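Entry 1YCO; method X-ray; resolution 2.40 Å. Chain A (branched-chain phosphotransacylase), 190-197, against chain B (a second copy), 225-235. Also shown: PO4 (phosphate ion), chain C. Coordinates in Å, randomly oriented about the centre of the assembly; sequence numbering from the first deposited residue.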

# COMPACT_ATOMS: atom_id res chain seq x y z
N SER A 190 6.41 10.44 -3.64
CA SER A 190 5.48 9.41 -4.02
C SER A 190 6.28 8.14 -4.26
O SER A 190 7.45 8.22 -4.64
CB SER A 190 4.76 9.82 -5.29
OG SER A 190 5.70 10.03 -6.32
N LEU A 191 5.65 6.99 -4.07
CA LEU A 191 6.29 5.69 -4.25
C LEU A 191 7.03 5.55 -5.59
O LEU A 191 8.16 5.09 -5.63
CB LEU A 191 5.24 4.57 -4.12
CG LEU A 191 5.70 3.11 -4.25
CD1 LEU A 191 6.49 2.72 -3.00
CD2 LEU A 191 4.50 2.18 -4.42
N ASP A 192 6.39 5.93 -6.69
CA ASP A 192 7.07 5.80 -7.99
C ASP A 192 8.29 6.72 -8.08
O ASP A 192 9.35 6.29 -8.53
CB ASP A 192 6.09 6.10 -9.12
CG ASP A 192 5.39 7.41 -8.93
OD1 ASP A 192 5.57 8.00 -7.84
OD2 ASP A 192 4.66 7.86 -9.85
N LEU A 193 8.15 7.98 -7.67
CA LEU A 193 9.30 8.89 -7.71
C LEU A 193 10.42 8.44 -6.76
O LEU A 193 11.59 8.81 -6.91
CB LEU A 193 8.88 10.33 -7.38
CG LEU A 193 8.04 10.99 -8.50
CD1 LEU A 193 7.44 12.30 -8.01
CD2 LEU A 193 8.91 11.21 -9.72
N ALA A 194 10.06 7.60 -5.79
CA ALA A 194 11.04 7.11 -4.84
C ALA A 194 11.79 5.85 -5.29
O ALA A 194 12.98 5.68 -4.99
CB ALA A 194 10.36 6.84 -3.50
N THR A 195 11.11 4.99 -6.05
CA THR A 195 11.67 3.72 -6.49
C THR A 195 11.82 3.48 -7.99
O THR A 195 12.38 2.46 -8.38
CB THR A 195 10.80 2.58 -5.96
OG1 THR A 195 9.47 2.74 -6.47
CG2 THR A 195 10.75 2.60 -4.42
N SER A 196 11.32 4.39 -8.82
CA SER A 196 11.39 4.21 -10.27
C SER A 196 12.10 5.33 -11.02
O SER A 196 11.51 6.38 -11.27
CB SER A 196 9.98 4.03 -10.84
OG SER A 196 10.02 3.93 -12.25
N GLU A 197 13.36 5.10 -11.37
CA GLU A 197 14.13 6.10 -12.12
C GLU A 197 13.39 6.52 -13.39
O GLU A 197 13.40 7.69 -13.76
CB GLU A 197 15.52 5.56 -12.45
CG GLU A 197 16.35 5.34 -11.20
CD GLU A 197 17.80 4.98 -11.48
OE1 GLU A 197 18.04 3.97 -12.18
OE2 GLU A 197 18.70 5.70 -10.99
N ASN B 225 -3.31 5.21 -2.62
CA ASN B 225 -2.33 5.69 -3.57
C ASN B 225 -1.16 4.73 -3.65
O ASN B 225 -0.68 4.40 -4.74
CB ASN B 225 -1.85 7.07 -3.16
CG ASN B 225 -0.81 7.61 -4.10
OD1 ASN B 225 0.34 7.19 -4.08
ND2 ASN B 225 -1.21 8.56 -4.93
N CYS B 226 -0.71 4.27 -2.49
CA CYS B 226 0.40 3.35 -2.41
C CYS B 226 0.09 2.03 -3.12
O CYS B 226 0.85 1.56 -3.97
CB CYS B 226 0.72 3.08 -0.93
SG CYS B 226 2.37 2.42 -0.67
N LEU B 227 -1.04 1.44 -2.75
CA LEU B 227 -1.46 0.19 -3.35
C LEU B 227 -1.61 0.37 -4.86
O LEU B 227 -1.18 -0.47 -5.65
CB LEU B 227 -2.77 -0.25 -2.73
CG LEU B 227 -3.27 -1.60 -3.21
CD1 LEU B 227 -2.20 -2.67 -3.02
CD2 LEU B 227 -4.52 -1.94 -2.43
N TYR B 228 -2.23 1.48 -5.25
CA TYR B 228 -2.43 1.81 -6.65
C TYR B 228 -1.10 1.81 -7.43
O TYR B 228 -0.97 1.15 -8.46
CB TYR B 228 -3.07 3.20 -6.75
CG TYR B 228 -3.32 3.66 -8.16
CD1 TYR B 228 -4.52 3.36 -8.80
CD2 TYR B 228 -2.35 4.37 -8.86
CE1 TYR B 228 -4.74 3.75 -10.11
CE2 TYR B 228 -2.56 4.77 -10.18
CZ TYR B 228 -3.77 4.45 -10.80
OH TYR B 228 -3.99 4.82 -12.11
N LYS B 229 -0.10 2.52 -6.91
CA LYS B 229 1.18 2.61 -7.57
C LYS B 229 2.03 1.35 -7.53
O LYS B 229 2.75 1.08 -8.48
CB LYS B 229 1.98 3.79 -7.03
CG LYS B 229 1.38 5.12 -7.45
CD LYS B 229 2.30 6.30 -7.16
CE LYS B 229 1.76 7.58 -7.82
NZ LYS B 229 1.44 7.39 -9.29
N SER B 230 1.93 0.57 -6.45
CA SER B 230 2.70 -0.65 -6.36
C SER B 230 2.16 -1.69 -7.35
O SER B 230 2.92 -2.47 -7.91
CB SER B 230 2.66 -1.23 -4.93
OG SER B 230 1.37 -1.71 -4.62
N LEU B 231 0.85 -1.69 -7.57
CA LEU B 231 0.27 -2.64 -8.50
C LEU B 231 0.75 -2.31 -9.90
O LEU B 231 0.95 -3.19 -10.73
CB LEU B 231 -1.25 -2.57 -8.44
CG LEU B 231 -1.86 -3.09 -7.14
CD1 LEU B 231 -3.36 -2.83 -7.12
CD2 LEU B 231 -1.54 -4.57 -6.97
N THR B 232 0.94 -1.02 -10.15
CA THR B 232 1.39 -0.56 -11.45
C THR B 232 2.89 -0.74 -11.67
O THR B 232 3.31 -1.31 -12.68
CB THR B 232 1.00 0.92 -11.62
OG1 THR B 232 -0.39 0.98 -11.97
CG2 THR B 232 1.82 1.58 -12.69
N LEU B 233 3.70 -0.27 -10.73
CA LEU B 233 5.15 -0.36 -10.83
C LEU B 233 5.74 -1.77 -10.79
O LEU B 233 6.55 -2.12 -11.64
CB LEU B 233 5.80 0.45 -9.71
CG LEU B 233 5.54 1.94 -9.70
CD1 LEU B 233 5.98 2.52 -8.35
CD2 LEU B 233 6.29 2.59 -10.85
N PHE B 234 5.32 -2.56 -9.80
CA PHE B 234 5.84 -3.91 -9.61
C PHE B 234 4.88 -5.06 -9.88
O PHE B 234 5.30 -6.20 -10.02
CB PHE B 234 6.38 -4.07 -8.18
CG PHE B 234 7.06 -2.84 -7.65
CD1 PHE B 234 6.42 -2.00 -6.75
CD2 PHE B 234 8.35 -2.52 -8.06
CE1 PHE B 234 7.04 -0.86 -6.27
CE2 PHE B 234 8.99 -1.39 -7.58
CZ PHE B 234 8.33 -0.56 -6.68
N GLY B 235 3.59 -4.75 -9.93
CA GLY B 235 2.59 -5.77 -10.18
C GLY B 235 2.25 -5.92 -11.66
O GLY B 235 1.62 -6.90 -12.06
P PO4 C . 13.11 1.94 -13.63
O1 PO4 C . 12.92 3.41 -13.49
O2 PO4 C . 12.14 1.21 -12.72
O3 PO4 C . 12.83 1.53 -15.07
O4 PO4 C . 14.53 1.59 -13.26
O HOH W 1 2.71 6.73 -2.59

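Helix-to-helix contacts between protein subunits often follow a simple plan: an apolar side chain of one helix enters a hollow on the other, and a charged pair lies beside it. The contact between two copies of branched-chain phosphotransacylase illustrates it on a small scale, with 408 Å² buried over both stretches.

The direct polar link is a salt bridge. Lys229(B) NZ lies 3.3 Å from Asp192(A) OD2, and the hydrogen bond it donates there is weak. The lysine reaches the carboxylate with chi2 and chi3 both t, then bends at chi4 (m). The aspartate is held from its own side: Asp192(A) OD1 accepts from Ser190(A) OG at 2.5 Å and from the backbone Leu193(A) N at 2.6 Å. These bonds tie the carboxylate to the first turn of the chain A helix, for which Ser190(A) is the N-cap residue, while OD2 faces the lysine. A short acid suits this place because it can serve its own helix and the partner at once. A water supplies a second polar link, donating to Asn225(B) OD1 at 2.8 Å and accepting a weak bond from Leu191(A) N at 3.3 Å; that amide, in the first turn, has no acceptor within its own stretch.

Packing centres on Leu191(A), which gives up 99 Å² to the partner. Its side chain is a knob in a hole formed by Cys226(B), Lys229(B), Ser230(B) and Leu233(B), residues that recur on one face of a helix. Leu191(A) CD2 comes within 3.6 Å of Ser230(B) N and 3.7 Å of Cys226(B) O, close against the backbone. The small side chains of Cys226(B) and Ser230(B), both directed sideways, leave room for this approach: Leu191(A) CD2 is 4.3 Å from Cys226(B) SG and 3.9 Å from Ser230(B) CB.

Leu233(B), one wall of that hole, also packs against chain A more widely. Leu233(B) CD1 lies 3.5 Å from Asp192(A) CA and 4.2 Å from Leu191(A) CG, while Leu233(B) CD2 reaches Ser196(A) CB at 4.0 Å. Beyond it, Phe234(B) starts sideways from the backbone, but its ring end comes nearer, presenting its edge to Leu191(A) CD2, 4.4 Å from Phe234(B) CE1, and to Thr195(A) OG1, 3.5 Å from Phe234(B) CZ. The threonine hydroxyl can lie beside an aromatic edge without losing a partner, since Thr195(A) OG1 donates to Leu191(A) O at 2.8 Å. The helix axes, inclined at 48°, approach to 10.2 Å, a separation bridged by these side chains.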